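Local structure of 361aa long hypothetical D-aminopeptidase (Pyrococcus horikoshii, 2DRH) at residues L111-L116 and V149-V154; V124-V129 and I290-K295. The protein is of uncharacterised function but is probably an aminopeptidase of the S58 (DmpA-like) type. One frame throughout, in Å; residues are numbered along the deposited sequence.

Interaction 1 (L111-L116 and V149-V154); sequences LLDYIL and VKREHV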
loop_
_atom_site.group_PDB
_atom_site.type_symbol
_atom_site.label_atom_id
_atom_site.label_comp_id
_atom_site.label_asym_id
_atom_site.label_seq_id
_atom_site.Cartn_x
_atom_site.Cartn_y
_atom_site.Cartn_z
ATOM N N LEU A 111 -23.065 4.706 -16.541
ATOM C CA LEU A 111 -22.287 3.505 -16.781
ATOM C C LEU A 111 -23.110 2.280 -16.388
ATOM O O LEU A 111 -23.168 1.285 -17.126
ATOM C CB LEU A 111 -20.988 3.559 -15.971
ATOM C CG LEU A 111 -20.053 2.356 -16.069
ATOM C CD1 LEU A 111 -19.785 2.022 -17.538
ATOM C CD2 LEU A 111 -18.758 2.669 -15.341
ATOM N N LEU A 112 -23.742 2.341 -15.223
ATOM C CA LEU A 112 -24.565 1.224 -14.778
ATOM C C LEU A 112 -25.727 1.018 -15.747
ATOM O O LEU A 112 -26.160 -0.115 -15.966
ATOM C CB LEU A 112 -25.103 1.465 -13.367
ATOM C CG LEU A 112 -24.099 1.340 -12.218
ATOM C CD1 LEU A 112 -24.803 1.620 -10.902
ATOM C CD2 LEU A 112 -23.494 -0.059 -12.208
ATOM N N ASP A 113 -26.236 2.105 -16.323
ATOM C CA ASP A 113 -27.336 1.983 -17.274
ATOM C C ASP A 113 -26.895 1.049 -18.400
ATOM O O ASP A 113 -27.616 0.123 -18.779
ATOM C CB ASP A 113 -27.702 3.341 -17.884
ATOM C CG ASP A 113 -28.476 4.236 -16.930
ATOM O OD1 ASP A 113 -29.046 3.727 -15.941
ATOM O OD2 ASP A 113 -28.527 5.456 -17.192
ATOM N N TYR A 114 -25.705 1.309 -18.928
ATOM C CA TYR A 114 -25.149 0.510 -20.012
ATOM C C TYR A 114 -24.910 -0.933 -19.573
ATOM O O TYR A 114 -25.388 -1.872 -20.206
ATOM C CB TYR A 114 -23.831 1.131 -20.498
ATOM C CG TYR A 114 -23.124 0.327 -21.578
ATOM C CD1 TYR A 114 -23.614 0.286 -22.888
ATOM C CD2 TYR A 114 -21.980 -0.416 -21.281
ATOM C CE1 TYR A 114 -22.984 -0.478 -23.874
ATOM C CE2 TYR A 114 -21.341 -1.186 -22.261
ATOM C CZ TYR A 114 -21.848 -1.209 -23.553
ATOM O OH TYR A 114 -21.215 -1.964 -24.513
ATOM N N ILE A 115 -24.170 -1.094 -18.480
ATOM C CA ILE A 115 -23.826 -2.406 -17.945
ATOM C C ILE A 115 -25.000 -3.321 -17.616
ATOM O O ILE A 115 -24.980 -4.507 -17.969
ATOM C CB ILE A 115 -22.938 -2.264 -16.680
ATOM C CG1 ILE A 115 -21.596 -1.633 -17.069
ATOM C CG2 ILE A 115 -22.716 -3.628 -16.027
ATOM C CD1 ILE A 115 -20.749 -1.206 -15.883
ATOM N N LEU A 116 -26.015 -2.792 -16.940
ATOM C CA LEU A 116 -27.164 -3.618 -16.583
ATOM C C LEU A 116 -27.945 -4.026 -17.829
ATOM O O LEU A 116 -28.577 -5.080 -17.856
ATOM C CB LEU A 116 -28.077 -2.885 -15.595
ATOM C CG LEU A 116 -27.422 -2.532 -14.252
ATOM C CD1 LEU A 116 -28.414 -1.790 -13.376
ATOM C CD2 LEU A 116 -26.947 -3.794 -13.562
ATOM N N VAL A 149 -23.202 17.071 -17.138
ATOM C CA VAL A 149 -23.070 15.751 -17.735
ATOM C C VAL A 149 -24.338 14.983 -17.391
ATOM O O VAL A 149 -24.775 14.991 -16.240
ATOM C CB VAL A 149 -21.884 14.972 -17.145
ATOM C CG1 VAL A 149 -21.966 13.516 -17.573
ATOM C CG2 VAL A 149 -20.574 15.591 -17.597
ATOM N N LYS A 150 -24.934 14.327 -18.382
ATOM C CA LYS A 150 -26.140 13.548 -18.139
ATOM C C LYS A 150 -25.824 12.067 -18.292
ATOM O O LYS A 150 -24.918 11.691 -19.041
ATOM C CB LYS A 150 -27.255 13.942 -19.112
ATOM C CG LYS A 150 -27.722 15.383 -18.979
ATOM C CD LYS A 150 -28.986 15.640 -19.795
ATOM C CE LYS A 150 -30.242 15.138 -19.077
ATOM N NZ LYS A 150 -30.175 13.694 -18.680
ATOM N N ARG A 151 -26.570 11.232 -17.579
ATOM C CA ARG A 151 -26.357 9.802 -17.646
ATOM C C ARG A 151 -26.351 9.272 -19.081
ATOM O O ARG A 151 -25.530 8.423 -19.413
ATOM C CB ARG A 151 -27.409 9.071 -16.800
ATOM C CG ARG A 151 -28.858 9.390 -17.128
ATOM C CD ARG A 151 -29.761 8.954 -15.982
ATOM N NE ARG A 151 -29.563 7.549 -15.632
ATOM C CZ ARG A 151 -29.873 7.024 -14.451
ATOM N NH1 ARG A 151 -30.397 7.790 -13.496
ATOM N NH2 ARG A 151 -29.657 5.733 -14.221
ATOM N N GLU A 152 -27.237 9.785 -19.933
ATOM C CA GLU A 152 -27.296 9.327 -21.325
ATOM C C GLU A 152 -25.991 9.619 -22.048
ATOM O O GLU A 152 -25.627 8.915 -22.996
ATOM C CB GLU A 152 -28.419 10.009 -22.116
ATOM C CG GLU A 152 -29.754 10.121 -21.431
ATOM C CD GLU A 152 -29.845 11.358 -20.563
ATOM O OE1 GLU A 152 -29.229 11.374 -19.481
ATOM O OE2 GLU A 152 -30.522 12.323 -20.974
ATOM N N HIS A 153 -25.304 10.674 -21.616
ATOM C CA HIS A 153 -24.036 11.061 -22.234
ATOM C C HIS A 153 -23.013 9.943 -22.084
ATOM O O HIS A 153 -22.189 9.718 -22.973
ATOM C CB HIS A 153 -23.510 12.354 -21.599
ATOM C CG HIS A 153 -24.359 13.554 -21.887
ATOM N ND1 HIS A 153 -24.320 14.697 -21.117
ATOM C CD2 HIS A 153 -25.270 13.789 -22.863
ATOM C CE1 HIS A 153 -25.170 15.585 -21.605
ATOM N NE2 HIS A 153 -25.759 15.058 -22.665
ATOM N N VAL A 154 -23.084 9.234 -20.962
ATOM C CA VAL A 154 -22.165 8.138 -20.694
ATOM C C VAL A 154 -22.429 6.964 -21.636
ATOM O O VAL A 154 -21.494 6.362 -22.165
ATOM C CB VAL A 154 -22.289 7.647 -19.239
ATOM C CG1 VAL A 154 -21.309 6.498 -18.997
ATOM C CG2 VAL A 154 -22.013 8.797 -18.279
#
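The salt bridge between D113 and R151 illustrates how two neighbouring helices in this DmpA-like protein are fastened, here helix 104-118 to the opening turn of helix 151-160. R151 grips the carboxylate side-on. NE donates to the syn lone pair of D113 OD2 at 2.8 Å, and that oxygen lies in the guanidinium plane, while NH2 reaches D113 OD1 at 2.7 Å. With one bond to each oxygen, the two flat groups are held nearly coplanar, their planes 14° apart. The arginine reaches this position with CG between its backbone N and carbonyl carbon (chi1 55°) and a bend at chi3 that turns NE and NH2 to the acid. D113 OD1 is also bridged by R147 of the second subunit, so one carboxylate gathers charge from two chains. Putting an alanine at R151 removes both donors, and the carboxylate, with R147 of the second subunit still at OD1, would probably be freer to turn. The apolar part is small, V154 CG1 lying 4.2 Å from L111 CB; the same methyl comes within 3.5 Å of the backbone at L111 N. Both residues also touch I97, so the two helices pack together against strand 96-100.

Interaction 2 (V124-V129 and I290-K295); sequences VTTGSV and IKHYEK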
loop_
_atom_site.group_PDB
_atom_site.type_symbol
_atom_site.label_atom_id
_atom_site.label_comp_id
_atom_site.label_asym_id
_atom_site.label_seq_id
_atom_site.Cartn_x
_atom_site.Cartn_y
_atom_site.Cartn_z
ATOM N N VAL A 124 -29.034 -10.555 -9.711
ATOM C CA VAL A 124 -30.038 -11.612 -9.629
ATOM C C VAL A 124 -29.410 -12.999 -9.429
ATOM O O VAL A 124 -29.597 -13.625 -8.388
ATOM C CB VAL A 124 -30.916 -11.643 -10.907
ATOM C CG1 VAL A 124 -32.124 -12.543 -10.699
ATOM C CG2 VAL A 124 -31.353 -10.246 -11.269
ATOM N N THR A 125 -28.674 -13.482 -10.428
ATOM C CA THR A 125 -28.043 -14.796 -10.329
ATOM C C THR A 125 -26.535 -14.718 -10.131
ATOM O O THR A 125 -25.881 -15.742 -9.902
ATOM C CB THR A 125 -28.344 -15.675 -11.566
ATOM O OG1 THR A 125 -28.142 -14.913 -12.761
ATOM C CG2 THR A 125 -29.775 -16.172 -11.522
ATOM N N THR A 126 -25.978 -13.513 -10.243
ATOM C CA THR A 126 -24.550 -13.331 -10.009
ATOM C C THR A 126 -24.312 -12.064 -9.189
ATOM O O THR A 126 -25.265 -11.394 -8.795
ATOM C CB THR A 126 -23.743 -13.263 -11.314
ATOM O OG1 THR A 126 -22.351 -13.386 -10.995
ATOM C CG2 THR A 126 -23.972 -11.950 -12.040
ATOM N N GLY A 127 -23.044 -11.750 -8.930
ATOM C CA GLY A 127 -22.701 -10.580 -8.139
ATOM C C GLY A 127 -22.990 -9.231 -8.776
ATOM O O GLY A 127 -23.656 -9.150 -9.808
ATOM N N SER A 128 -22.486 -8.168 -8.152
ATOM C CA SER A 128 -22.700 -6.814 -8.654
ATOM C C SER A 128 -21.621 -6.442 -9.665
ATOM O O SER A 128 -21.033 -7.313 -10.299
ATOM C CB SER A 128 -22.699 -5.809 -7.494
ATOM O OG SER A 128 -21.418 -5.714 -6.895
ATOM N N VAL A 129 -21.357 -5.149 -9.814
ATOM C CA VAL A 129 -20.351 -4.698 -10.763
ATOM C C VAL A 129 -19.549 -3.519 -10.239
ATOM O O VAL A 129 -20.063 -2.679 -9.499
ATOM C CB VAL A 129 -20.999 -4.324 -12.115
ATOM C CG1 VAL A 129 -22.025 -3.224 -11.915
ATOM C CG2 VAL A 129 -19.931 -3.902 -13.103
ATOM N N ILE A 290 -10.301 -12.636 -18.741
ATOM C CA ILE A 290 -10.771 -13.413 -17.602
ATOM C C ILE A 290 -12.285 -13.578 -17.676
ATOM O O ILE A 290 -13.022 -12.596 -17.632
ATOM C CB ILE A 290 -10.413 -12.701 -16.273
ATOM C CG1 ILE A 290 -8.996 -12.122 -16.353
ATOM C CG2 ILE A 290 -10.535 -13.666 -15.113
ATOM C CD1 ILE A 290 -7.913 -13.143 -16.645
ATOM N N LYS A 291 -12.749 -14.820 -17.782
ATOM C CA LYS A 291 -14.182 -15.088 -17.859
ATOM C C LYS A 291 -14.823 -15.014 -16.477
ATOM O O LYS A 291 -14.416 -15.713 -15.556
ATOM C CB LYS A 291 -14.446 -16.468 -18.474
ATOM C CG LYS A 291 -13.959 -16.624 -19.910
ATOM C CD LYS A 291 -14.468 -17.927 -20.521
ATOM C CE LYS A 291 -13.989 -18.088 -21.958
ATOM N NZ LYS A 291 -14.552 -19.309 -22.590
ATOM N N HIS A 292 -15.837 -14.164 -16.359
ATOM C CA HIS A 292 -16.567 -13.950 -15.111
ATOM C C HIS A 292 -16.930 -15.234 -14.367
ATOM O O HIS A 292 -16.788 -15.321 -13.145
ATOM C CB HIS A 292 -17.852 -13.168 -15.403
ATOM C CG HIS A 292 -18.601 -12.748 -14.176
ATOM N ND1 HIS A 292 -18.161 -11.744 -13.342
ATOM C CD2 HIS A 292 -19.760 -13.202 -13.639
ATOM C CE1 HIS A 292 -19.015 -11.597 -12.344
ATOM N NE2 HIS A 292 -19.995 -12.469 -12.500
ATOM N N TYR A 293 -17.400 -16.232 -15.106
ATOM C CA TYR A 293 -17.824 -17.482 -14.495
ATOM C C TYR A 293 -16.799 -18.611 -14.466
ATOM O O TYR A 293 -17.141 -19.734 -14.145
ATOM C CB TYR A 293 -19.100 -17.963 -15.183
ATOM C CG TYR A 293 -20.319 -17.109 -14.897
ATOM C CD1 TYR A 293 -20.970 -17.176 -13.660
ATOM C CD2 TYR A 293 -20.838 -16.251 -15.870
ATOM C CE1 TYR A 293 -22.107 -16.415 -13.400
ATOM C CE2 TYR A 293 -21.979 -15.484 -15.621
ATOM C CZ TYR A 293 -22.609 -15.574 -14.386
ATOM O OH TYR A 293 -23.745 -14.836 -14.144
ATOM N N GLU A 294 -15.544 -18.319 -14.781
ATOM C CA GLU A 294 -14.511 -19.353 -14.784
ATOM C C GLU A 294 -14.427 -20.125 -13.457
ATOM O O GLU A 294 -14.551 -19.548 -12.370
ATOM C CB GLU A 294 -13.152 -18.727 -15.107
ATOM C CG GLU A 294 -12.032 -19.739 -15.329
ATOM C CD GLU A 294 -12.283 -20.642 -16.526
ATOM O OE1 GLU A 294 -12.503 -20.116 -17.634
ATOM O OE2 GLU A 294 -12.257 -21.879 -16.361
ATOM N N LYS A 295 -14.218 -21.435 -13.551
ATOM C CA LYS A 295 -14.108 -22.274 -12.361
ATOM C C LYS A 295 -12.906 -23.207 -12.419
ATOM O O LYS A 295 -12.479 -23.743 -11.398
ATOM C CB LYS A 295 -15.369 -23.120 -12.173
ATOM C CG LYS A 295 -16.653 -22.333 -11.994
ATOM C CD LYS A 295 -17.710 -23.187 -11.306
ATOM C CE LYS A 295 -17.300 -23.489 -9.867
ATOM N NZ LYS A 295 -18.229 -24.419 -9.151
HETATM O O HOH W 1 -25.928 -17.105 -13.270
#
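T126 meets H292 and Y293 where a type I beta turn from K291 to E294 leads out of strand 288-291, an instance of a loop held to a turn through side chains rather than backbone pairing. The backbones stay well apart, T126 CA and Y293 CA being 9.1 Å from each other, and the side chains bridge the interval. On the close-packed side, T126 and H292 arrive from opposite directions. T126 OG1, set anti to its own backbone N (chi1 -167°), lies at the imidazole edge, near the ring plane, and is hydrogen-bonded to H292 NE2 at 2.9 Å. The other ring nitrogen, ND1, is hydrogen-bonded to K66 NZ, and the ring of Y63 meets the imidazole with planes at about 35°, so the histidine is fixed from several quarters. Y63 OH is also hydrogen-bonded to S128 O of the loop. The imidazole also lies over its neighbour: H292 CD2 stands over the centre of the Y293 ring, 3.7 Å above its plane. That phenol crosses T126 at a slant, and its hydroxyl presses on the threonine carbon skeleton, with T126 CB 3.2 Å from Y293 OH. The strongest polar partner of this hydroxyl is D121, through a hydrogen bond to OD2, and T126 touches the same residue. The other side of the contact is loose. T125 and Y293 are exposed and are linked by a single water. Just past the turn, K295 NZ makes a salt bridge with E195 of the third subunit. The solvent link itself is slack: the water donates to Y293 OH at 3.3 Å and makes a weak bond to T125 OG1 at 3.2 Å.

From the N terminus the four segments run 111-116, 124-129, 149-154 and 290-295, so the two contacts cross: each has one segment within the loop that the other closes. Interaction 1 closes a short loop of 32 residues that includes strand 132-136 and joins two helices. Interaction 2 closes a span of 160 residues, fastening the loop before strand 132-136 to the turn at the end of strand 288-291 of the larger sheet. Their centres lie about 21 Å apart, yet they touch directly: V129 CG1 packs 3.5 Å from L112 CD2, and V129 also meets I115. Both contacts adjoin the second subunit, an example of crossed closures lying along a subunit interface.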